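Long-range contacts in ORF59 (Human herpesvirus 8, PDB 3HSL), which serves as the accessory subunit of the viral DNA polymerase in lytic replication, raising its processivity, probably as a sliding clamp: residues D193-S199 / L249-E255; F180-W184 / V214-I218; A260-V266 / L298-L302. All blocks are in the same frame, centred on the assembly; numbering follows the deposited sequence.

Overall arrangement
Read from the N terminus, the three contacts illustrate how a clamp-like fold closes long loops late in its chain. Helix 175-186 supplies 180-184 first; then come strand 195-201, strand 214-222 and finally 249-255. Interaction 2 therefore closes across 193-199, the opening segment of interaction 1, and the two cross. Strand 206-211 lies between their strands 195-201 and 214-222, and both contacts touch it. Interaction 3 begins only after interaction 1 has closed, continues on the same helix 254-263, and closes a loop of 31 residues by joining it to strand 296-302. Val252 touches Leu302, and Leu181 touches Leu261, so packing continues from the outlying sheet and helix 175-186 to the middle of the chain.

Interaction 1. Residues D193-S199 / L249-E255; sequences DQTVTVS and LSRVSLE
Val196 and Val252 face each other as a hydrogen-bonded pair in an antiparallel beta ladder running from Ser199-Leu249 to Thr195-Ser253, where strand 248-253 passes directly into helix 254-263. Backbone bonds carry the ladder. Val196 N reaches Val252 O at 2.7 Å and Val198 N reaches Ser250 O at 2.6 Å, and each bond is returned by its partner residue. At the non-hydrogen-bonded pair between them, the CA-H groups of Thr197 and Arg251 contact Ser250 O and Val196 O.

Apolar packing differs on the two faces. On the buried face Val196 CG2 rests against Leu254 CD1 (3.4 Å), while Val198 and Ser250 share Trp276 as a neighbour. On the opposite face Thr197 and Arg251 lie side by side: with OG1 held between N and the carbonyl carbon (chi1 78°), Thr197 directs CG2 to Arg251 NE, 3.6 Å away.

Polar contacts gather at the helix start. Gln194 O accepts Leu254 N at 3.1 Å. Ser253, the N-cap, makes a weak hydrogen bond from OG to Ser256 N and pairs with Thr59 OG1 and with Asp193 OD2, the latter modelled too close for its length to be trusted. The helix end probably favours a charged Asp193, although the Glu255 carboxylate is near. Asp193 OD1 takes Glu255 N at 2.9 Å on its syn side, 26° out of the carboxylate plane.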
loop_
_atom_site.group_PDB
_atom_site.type_symbol
_atom_site.label_atom_id
_atom_site.label_comp_id
_atom_site.label_asym_id
_atom_site.label_seq_id
_atom_site.Cartn_x
_atom_site.Cartn_y
_atom_site.Cartn_z
ATOM N N ASP A 193 27.684 -0.557 1.254
ATOM C CA ASP A 193 27.913 0.380 0.162
ATOM C C ASP A 193 29.398 0.708 0.035
ATOM O O ASP A 193 30.169 0.566 0.987
ATOM C CB ASP A 193 27.100 1.665 0.351
ATOM C CG ASP A 193 26.982 2.471 -0.932
ATOM O OD1 ASP A 193 26.843 1.843 -2.000
ATOM O OD2 ASP A 193 27.020 3.717 -0.884
ATOM N N GLN A 194 29.787 1.148 -1.155
ATOM C CA GLN A 194 31.161 1.487 -1.437
ATOM C C GLN A 194 31.139 2.813 -2.176
ATOM O O GLN A 194 30.085 3.259 -2.624
ATOM C CB GLN A 194 31.774 0.420 -2.345
ATOM C CG GLN A 194 31.469 -1.011 -1.924
ATOM C CD GLN A 194 32.172 -2.045 -2.784
ATOM O OE1 GLN A 194 31.524 -2.862 -3.435
ATOM N NE2 GLN A 194 33.504 -2.011 -2.796
ATOM N N THR A 195 32.298 3.451 -2.307
ATOM C CA THR A 195 32.323 4.701 -3.038
ATOM C C THR A 195 32.878 4.323 -4.424
ATOM O O THR A 195 33.850 3.578 -4.517
ATOM C CB THR A 195 33.206 5.795 -2.366
ATOM O OG1 THR A 195 34.558 5.685 -2.793
ATOM C CG2 THR A 195 33.095 5.774 -0.839
ATOM N N VAL A 196 32.261 4.829 -5.489
ATOM C CA VAL A 196 32.737 4.537 -6.833
ATOM C C VAL A 196 33.338 5.828 -7.334
ATOM O O VAL A 196 32.724 6.886 -7.183
ATOM C CB VAL A 196 31.604 4.254 -7.806
ATOM C CG1 VAL A 196 32.166 3.546 -9.031
ATOM C CG2 VAL A 196 30.563 3.379 -7.179
ATOM N N THR A 197 34.527 5.778 -7.925
ATOM C CA THR A 197 35.069 7.007 -8.445
ATOM C C THR A 197 34.747 6.925 -9.945
ATOM O O THR A 197 34.957 5.895 -10.562
ATOM C CB THR A 197 36.560 7.185 -8.160
ATOM O OG1 THR A 197 37.318 6.397 -9.071
ATOM C CG2 THR A 197 36.905 6.807 -6.722
ATOM N N VAL A 198 34.232 8.016 -10.511
ATOM C CA VAL A 198 33.859 8.126 -11.917
ATOM C C VAL A 198 34.751 9.234 -12.444
ATOM O O VAL A 198 34.756 10.322 -11.897
ATOM C CB VAL A 198 32.408 8.606 -12.045
ATOM C CG1 VAL A 198 31.907 8.495 -13.483
ATOM C CG2 VAL A 198 31.478 7.784 -11.136
ATOM N N SER A 199 35.516 9.000 -13.492
ATOM C CA SER A 199 36.368 10.074 -13.981
ATOM C C SER A 199 36.240 10.227 -15.477
ATOM O O SER A 199 35.763 9.319 -16.158
ATOM C CB SER A 199 37.831 9.877 -13.581
ATOM O OG SER A 199 38.347 8.702 -14.146
ATOM N N LEU A 249 36.642 14.087 -12.036
ATOM C CA LEU A 249 36.777 12.986 -11.096
ATOM C C LEU A 249 35.728 13.171 -10.019
ATOM O O LEU A 249 35.647 14.220 -9.381
ATOM C CB LEU A 249 38.201 12.929 -10.508
ATOM C CG LEU A 249 38.695 12.077 -9.311
ATOM C CD1 LEU A 249 38.308 10.625 -9.296
ATOM C CD2 LEU A 249 40.205 12.186 -9.192
ATOM N N SER A 250 34.921 12.146 -9.825
ATOM C CA SER A 250 33.893 12.178 -8.806
ATOM C C SER A 250 33.920 10.868 -8.089
ATOM O O SER A 250 34.215 9.849 -8.686
ATOM C CB SER A 250 32.512 12.356 -9.413
ATOM O OG SER A 250 32.408 13.607 -10.065
ATOM N N ARG A 251 33.616 10.899 -6.800
ATOM C CA ARG A 251 33.533 9.678 -6.017
ATOM C C ARG A 251 32.198 9.691 -5.278
ATOM O O ARG A 251 32.032 10.296 -4.215
ATOM C CB ARG A 251 34.765 9.392 -5.146
ATOM C CG ARG A 251 35.277 10.467 -4.255
ATOM C CD ARG A 251 36.419 9.899 -3.395
ATOM N NE ARG A 251 37.478 9.289 -4.201
ATOM C CZ ARG A 251 38.562 9.925 -4.645
ATOM N NH1 ARG A 251 38.755 11.210 -4.369
ATOM N NH2 ARG A 251 39.465 9.276 -5.372
ATOM N N VAL A 252 31.251 9.002 -5.884
ATOM C CA VAL A 252 29.897 8.938 -5.392
ATOM C C VAL A 252 29.527 7.585 -4.807
ATOM O O VAL A 252 30.297 6.611 -4.915
ATOM C CB VAL A 252 28.939 9.222 -6.558
ATOM C CG1 VAL A 252 29.313 10.540 -7.226
ATOM C CG2 VAL A 252 29.019 8.113 -7.567
ATOM N N SER A 253 28.345 7.536 -4.190
ATOM C CA SER A 253 27.842 6.306 -3.598
ATOM C C SER A 253 27.364 5.334 -4.652
ATOM O O SER A 253 26.583 5.708 -5.534
ATOM C CB SER A 253 26.671 6.596 -2.689
ATOM O OG SER A 253 26.054 5.377 -2.335
ATOM N N LEU A 254 27.835 4.089 -4.549
ATOM C CA LEU A 254 27.458 3.025 -5.472
ATOM C C LEU A 254 25.963 2.762 -5.477
ATOM O O LEU A 254 25.391 2.640 -6.555
ATOM C CB LEU A 254 28.200 1.729 -5.170
ATOM C CG LEU A 254 27.931 0.543 -6.112
ATOM C CD1 LEU A 254 28.263 0.854 -7.577
ATOM C CD2 LEU A 254 28.675 -0.691 -5.650
ATOM N N GLU A 255 25.331 2.674 -4.295
ATOM C CA GLU A 255 23.877 2.456 -4.219
ATOM C C GLU A 255 23.169 3.569 -4.959
ATOM O O GLU A 255 22.269 3.314 -5.770
ATOM C CB GLU A 255 23.331 2.473 -2.793
ATOM C CG GLU A 255 23.758 1.351 -1.844
ATOM C CD GLU A 255 23.055 1.466 -0.480
ATOM O OE1 GLU A 255 22.012 2.186 -0.396
ATOM O OE2 GLU A 255 23.557 0.832 0.489
#

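Interaction 2. Residues F180-W184 / V214-I218; sequences FLLKW and VSKII
Trp184 lays one face of its indole over the aliphatic chain of Lys216, the two side chains sliding past each other in opposite directions. Lys216 CB stands 3.7 Å from the centroid of the six-membered ring, only 6° off the normal, a CH-pi contact, and Lys216 CD lies 3.8 Å from Trp184 CG at the pyrrole end. This long overlap depends on an extended lysine, straight from CG through CD and turned only at its last torsion (chi4 -57°). Beyond the indole, Lys216 CE meets the edge of the Phe180 ring, 3.4 Å from CD2 and near the ring plane. The lysine thus runs between two aromatic residues one helical turn apart, by a face at one and an edge at the other.

At the far rim of the indole, Val214 O lies in the ring plane at 3.9 Å from Trp184 CH2, and Val214 CG2 touches Trp184 CZ2. Deeper in, Leu181 CD1 meets Ile218 CD1 at 4.2 Å; both leucine and isoleucine also pack on Leu173. The segments of helix 175-186 and strand 214-222 run antiparallel, with axes 10.3 Å apart, consistent with the helix-on-sheet packing of the DNA sliding-clamp fold.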
loop_
_atom_site.group_PDB
_atom_site.type_symbol
_atom_site.label_atom_id
_atom_site.label_comp_id
_atom_site.label_asym_id
_atom_site.label_seq_id
_atom_site.Cartn_x
_atom_site.Cartn_y
_atom_site.Cartn_z
ATOM N N PHE A 180 25.213 -2.402 -20.206
ATOM C CA PHE A 180 26.404 -3.150 -19.896
ATOM C C PHE A 180 27.052 -2.484 -18.663
ATOM O O PHE A 180 27.571 -3.168 -17.781
ATOM C CB PHE A 180 27.308 -3.141 -21.122
ATOM C CG PHE A 180 28.223 -4.317 -21.215
ATOM C CD1 PHE A 180 27.804 -5.474 -21.891
ATOM C CD2 PHE A 180 29.499 -4.289 -20.644
ATOM C CE1 PHE A 180 28.640 -6.594 -21.998
ATOM C CE2 PHE A 180 30.355 -5.404 -20.741
ATOM C CZ PHE A 180 29.921 -6.559 -21.420
ATOM N N LEU A 181 27.013 -1.152 -18.609
ATOM C CA LEU A 181 27.570 -0.402 -17.483
ATOM C C LEU A 181 26.826 -0.696 -16.179
ATOM O O LEU A 181 27.422 -0.776 -15.101
ATOM C CB LEU A 181 27.481 1.105 -17.749
ATOM C CG LEU A 181 27.877 2.030 -16.578
ATOM C CD1 LEU A 181 29.329 1.808 -16.147
ATOM C CD2 LEU A 181 27.616 3.509 -16.878
ATOM N N LEU A 182 25.513 -0.855 -16.292
ATOM C CA LEU A 182 24.679 -1.115 -15.143
ATOM C C LEU A 182 24.914 -2.569 -14.682
ATOM O O LEU A 182 25.074 -2.822 -13.488
ATOM C CB LEU A 182 23.221 -0.880 -15.513
ATOM C CG LEU A 182 22.202 -0.524 -14.432
ATOM C CD1 LEU A 182 20.819 -0.647 -15.041
ATOM C CD2 LEU A 182 22.277 -1.398 -13.224
ATOM N N LYS A 183 24.938 -3.516 -15.620
ATOM C CA LYS A 183 25.145 -4.928 -15.267
ATOM C C LYS A 183 26.415 -5.071 -14.460
ATOM O O LYS A 183 26.445 -5.778 -13.449
ATOM C CB LYS A 183 25.210 -5.827 -16.509
ATOM N N TRP A 184 27.453 -4.381 -14.932
ATOM C CA TRP A 184 28.773 -4.366 -14.316
ATOM C C TRP A 184 28.694 -3.730 -12.937
ATOM O O TRP A 184 29.223 -4.263 -11.974
ATOM C CB TRP A 184 29.757 -3.604 -15.208
ATOM C CG TRP A 184 31.170 -3.667 -14.722
ATOM C CD1 TRP A 184 32.082 -4.638 -15.007
ATOM C CD2 TRP A 184 31.839 -2.725 -13.867
ATOM N NE1 TRP A 184 33.273 -4.363 -14.387
ATOM C CE2 TRP A 184 33.152 -3.195 -13.680
ATOM C CE3 TRP A 184 31.453 -1.533 -13.244
ATOM C CZ2 TRP A 184 34.087 -2.517 -12.894
ATOM C CZ3 TRP A 184 32.386 -0.859 -12.461
ATOM C CH2 TRP A 184 33.685 -1.355 -12.297
ATOM N N VAL A 214 38.619 -2.936 -9.143
ATOM C CA VAL A 214 38.238 -3.225 -10.535
ATOM C C VAL A 214 37.723 -1.980 -11.241
ATOM O O VAL A 214 37.153 -1.099 -10.607
ATOM C CB VAL A 214 37.165 -4.348 -10.641
ATOM C CG1 VAL A 214 37.766 -5.716 -10.332
ATOM C CG2 VAL A 214 35.936 -4.043 -9.763
ATOM N N SER A 215 37.917 -1.903 -12.551
ATOM C CA SER A 215 37.479 -0.728 -13.287
ATOM C C SER A 215 36.740 -1.036 -14.561
ATOM O O SER A 215 36.889 -2.125 -15.132
ATOM C CB SER A 215 38.704 0.071 -13.722
ATOM O OG SER A 215 39.530 0.398 -12.625
ATOM N N LYS A 216 35.936 -0.082 -15.017
ATOM C CA LYS A 216 35.288 -0.268 -16.294
ATOM C C LYS A 216 35.642 0.959 -17.120
ATOM O O LYS A 216 35.452 2.094 -16.682
ATOM C CB LYS A 216 33.783 -0.467 -16.219
ATOM C CG LYS A 216 33.272 -1.027 -17.538
ATOM C CD LYS A 216 31.785 -1.270 -17.562
ATOM C CE LYS A 216 31.384 -2.215 -18.721
ATOM N NZ LYS A 216 31.768 -1.792 -20.110
ATOM N N ILE A 217 36.158 0.708 -18.313
ATOM C CA ILE A 217 36.564 1.746 -19.242
ATOM C C ILE A 217 35.556 1.898 -20.390
ATOM O O ILE A 217 35.168 0.916 -21.016
ATOM C CB ILE A 217 37.921 1.371 -19.914
ATOM C CG1 ILE A 217 38.985 0.933 -18.893
ATOM C CG2 ILE A 217 38.421 2.491 -20.816
ATOM C CD1 ILE A 217 39.443 2.019 -17.942
ATOM N N ILE A 218 35.134 3.125 -20.664
ATOM C CA ILE A 218 34.221 3.394 -21.766
ATOM C C ILE A 218 34.727 4.589 -22.571
ATOM O O ILE A 218 35.012 5.647 -22.006
ATOM C CB ILE A 218 32.801 3.721 -21.277
ATOM C CG1 ILE A 218 32.218 2.552 -20.470
ATOM C CG2 ILE A 218 31.909 4.075 -22.467
ATOM C CD1 ILE A 218 30.865 2.833 -19.868
#

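Interaction 3. Residues A260-V266 / L298-L302; sequences ALRLCKV and LSVLL
Cys264 N donates to Ala260 O at 3.0 Å, an i+4 to i helical bond that carries the helical path into the turn after helix 254-263 and helps set the cysteine sulfur against strand 296-302. Cys264 SG lies beside its own backbone N, anti to the carbonyl carbon (chi1 -58°), and from there it touches Val300 CG2 at 4.0 Å. The same sulfur passes over Ser299 CA and comes within 4.4 Å of Leu298 CG, so a single atom spans three successive strand residues.

What remains is almost wholly apolar, and it follows the alternation of the strand. Leu298, Val300 and Leu302 turn their side chains to the helix; Ser299 and Leu301 turn theirs from it, Ser299 OG binding Glu283 on strand 282-288. Ala260, with its single methyl, allows the closest backbone approach: CB meets Val300 CB at 3.9 Å and Leu302 CD2 at 4.1 Å. At the other end Leu298 reaches with one branch into the turn. Leu298 CD2 lies 3.5 Å from Leu263 O and 4.0 Å from Val266 CG2, the leucine and valine side chains crossing at about a right angle.

The contact lies close to the centre of the chain. Strand 296-302 is paired on one flank with 61-67 and on the other with 282-288, so it joins early and late parts of the chain, consistent with the continuous sheets of sliding clamps. Over it, Ala260 and Cys264 also touch Val284, while Leu263 packs on Ile31 and Ala34 of helix 18-35, and His30 of that helix binds Arg262 O, bringing both helices together above the strands.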
loop_
_atom_site.group_PDB
_atom_site.type_symbol
_atom_site.label_atom_id
_atom_site.label_comp_id
_atom_site.label_asym_id
_atom_site.label_seq_id
_atom_site.Cartn_x
_atom_site.Cartn_y
_atom_site.Cartn_z
ATOM N N ALA A 260 20.164 5.614 -9.326
ATOM C CA ALA A 260 20.093 6.772 -10.184
ATOM C C ALA A 260 19.935 6.303 -11.629
ATOM O O ALA A 260 18.978 6.695 -12.295
ATOM C CB ALA A 260 21.300 7.644 -10.010
ATOM N N LEU A 261 20.860 5.467 -12.103
ATOM C CA LEU A 261 20.818 4.943 -13.472
ATOM C C LEU A 261 19.588 4.101 -13.786
ATOM O O LEU A 261 19.178 3.999 -14.935
ATOM C CB LEU A 261 22.056 4.115 -13.770
ATOM C CG LEU A 261 23.428 4.784 -13.816
ATOM C CD1 LEU A 261 24.463 3.689 -13.977
ATOM C CD2 LEU A 261 23.552 5.858 -14.923
ATOM N N ARG A 262 19.003 3.499 -12.764
ATOM C CA ARG A 262 17.845 2.661 -12.945
ATOM C C ARG A 262 16.566 3.496 -12.959
ATOM O O ARG A 262 15.643 3.200 -13.711
ATOM C CB ARG A 262 17.906 1.534 -11.913
ATOM C CG ARG A 262 16.804 0.483 -11.970
ATOM C CD ARG A 262 17.447 -0.924 -11.699
ATOM N NE ARG A 262 18.098 -1.118 -10.398
ATOM C CZ ARG A 262 17.634 -1.902 -9.418
ATOM N NH1 ARG A 262 16.499 -2.598 -9.566
ATOM N NH2 ARG A 262 18.318 -1.994 -8.280
ATOM N N LEU A 263 16.528 4.541 -12.129
ATOM C CA LEU A 263 15.393 5.466 -12.019
ATOM C C LEU A 263 15.229 6.389 -13.229
ATOM O O LEU A 263 14.109 6.734 -13.608
ATOM C CB LEU A 263 15.499 6.301 -10.721
ATOM C CG LEU A 263 15.229 5.587 -9.375
ATOM C CD1 LEU A 263 15.816 6.285 -8.115
ATOM C CD2 LEU A 263 13.739 5.233 -9.173
ATOM N N CYS A 264 16.344 6.785 -13.828
ATOM C CA CYS A 264 16.307 7.670 -14.989
ATOM C C CYS A 264 16.179 6.940 -16.341
ATOM O O CYS A 264 16.210 7.573 -17.401
ATOM C CB CYS A 264 17.508 8.585 -14.978
ATOM S SG CYS A 264 17.548 9.530 -13.482
ATOM N N LYS A 265 16.040 5.617 -16.286
ATOM C CA LYS A 265 15.862 4.795 -17.462
ATOM C C LYS A 265 14.371 4.446 -17.432
ATOM O O LYS A 265 13.974 3.422 -16.849
ATOM C CB LYS A 265 16.726 3.529 -17.367
ATOM C CG LYS A 265 16.685 2.549 -18.570
ATOM C CD LYS A 265 17.311 3.162 -19.836
ATOM C CE LYS A 265 17.441 2.183 -21.012
ATOM N NZ LYS A 265 16.124 1.731 -21.519
ATOM N N VAL A 266 13.553 5.298 -18.055
ATOM C CA VAL A 266 12.107 5.098 -18.115
ATOM C C VAL A 266 11.738 4.759 -19.557
ATOM O O VAL A 266 11.721 5.646 -20.413
ATOM C CB VAL A 266 11.341 6.367 -17.682
ATOM C CG1 VAL A 266 9.829 6.094 -17.651
ATOM C CG2 VAL A 266 11.818 6.841 -16.330
ATOM N N LEU A 298 13.561 14.918 -14.941
ATOM C CA LEU A 298 13.875 13.864 -13.992
ATOM C C LEU A 298 15.385 13.678 -13.870
ATOM O O LEU A 298 16.065 13.411 -14.865
ATOM C CB LEU A 298 13.246 12.539 -14.440
ATOM C CG LEU A 298 13.469 11.302 -13.543
ATOM C CD1 LEU A 298 12.861 11.517 -12.170
ATOM C CD2 LEU A 298 12.931 10.004 -14.141
ATOM N N SER A 299 15.921 13.817 -12.659
ATOM C CA SER A 299 17.356 13.609 -12.481
ATOM C C SER A 299 17.647 13.267 -11.047
ATOM O O SER A 299 16.776 13.371 -10.207
ATOM C CB SER A 299 18.158 14.847 -12.873
ATOM O OG SER A 299 17.963 15.875 -11.930
ATOM N N VAL A 300 18.881 12.859 -10.778
ATOM C CA VAL A 300 19.316 12.514 -9.436
ATOM C C VAL A 300 20.682 13.148 -9.237
ATOM O O VAL A 300 21.587 12.909 -10.008
ATOM C CB VAL A 300 19.457 10.988 -9.234
ATOM C CG1 VAL A 300 19.891 10.693 -7.835
ATOM C CG2 VAL A 300 18.139 10.232 -9.548
ATOM N N LEU A 301 20.825 13.960 -8.204
ATOM C CA LEU A 301 22.088 14.600 -7.898
ATOM C C LEU A 301 22.886 13.660 -7.016
ATOM O O LEU A 301 22.419 13.281 -5.939
ATOM C CB LEU A 301 21.842 15.897 -7.147
ATOM C CG LEU A 301 20.954 16.895 -7.883
ATOM C CD1 LEU A 301 20.749 18.153 -7.082
ATOM C CD2 LEU A 301 21.537 17.221 -9.234
ATOM N N LEU A 302 24.082 13.277 -7.464
ATOM C CA LEU A 302 24.938 12.382 -6.686
ATOM C C LEU A 302 25.904 13.220 -5.901
ATOM O O LEU A 302 26.699 13.972 -6.474
ATOM C CB LEU A 302 25.701 11.405 -7.575
ATOM C CG LEU A 302 24.880 10.429 -8.407
ATOM C CD1 LEU A 302 25.857 9.577 -9.177
ATOM C CD2 LEU A 302 23.970 9.550 -7.561
#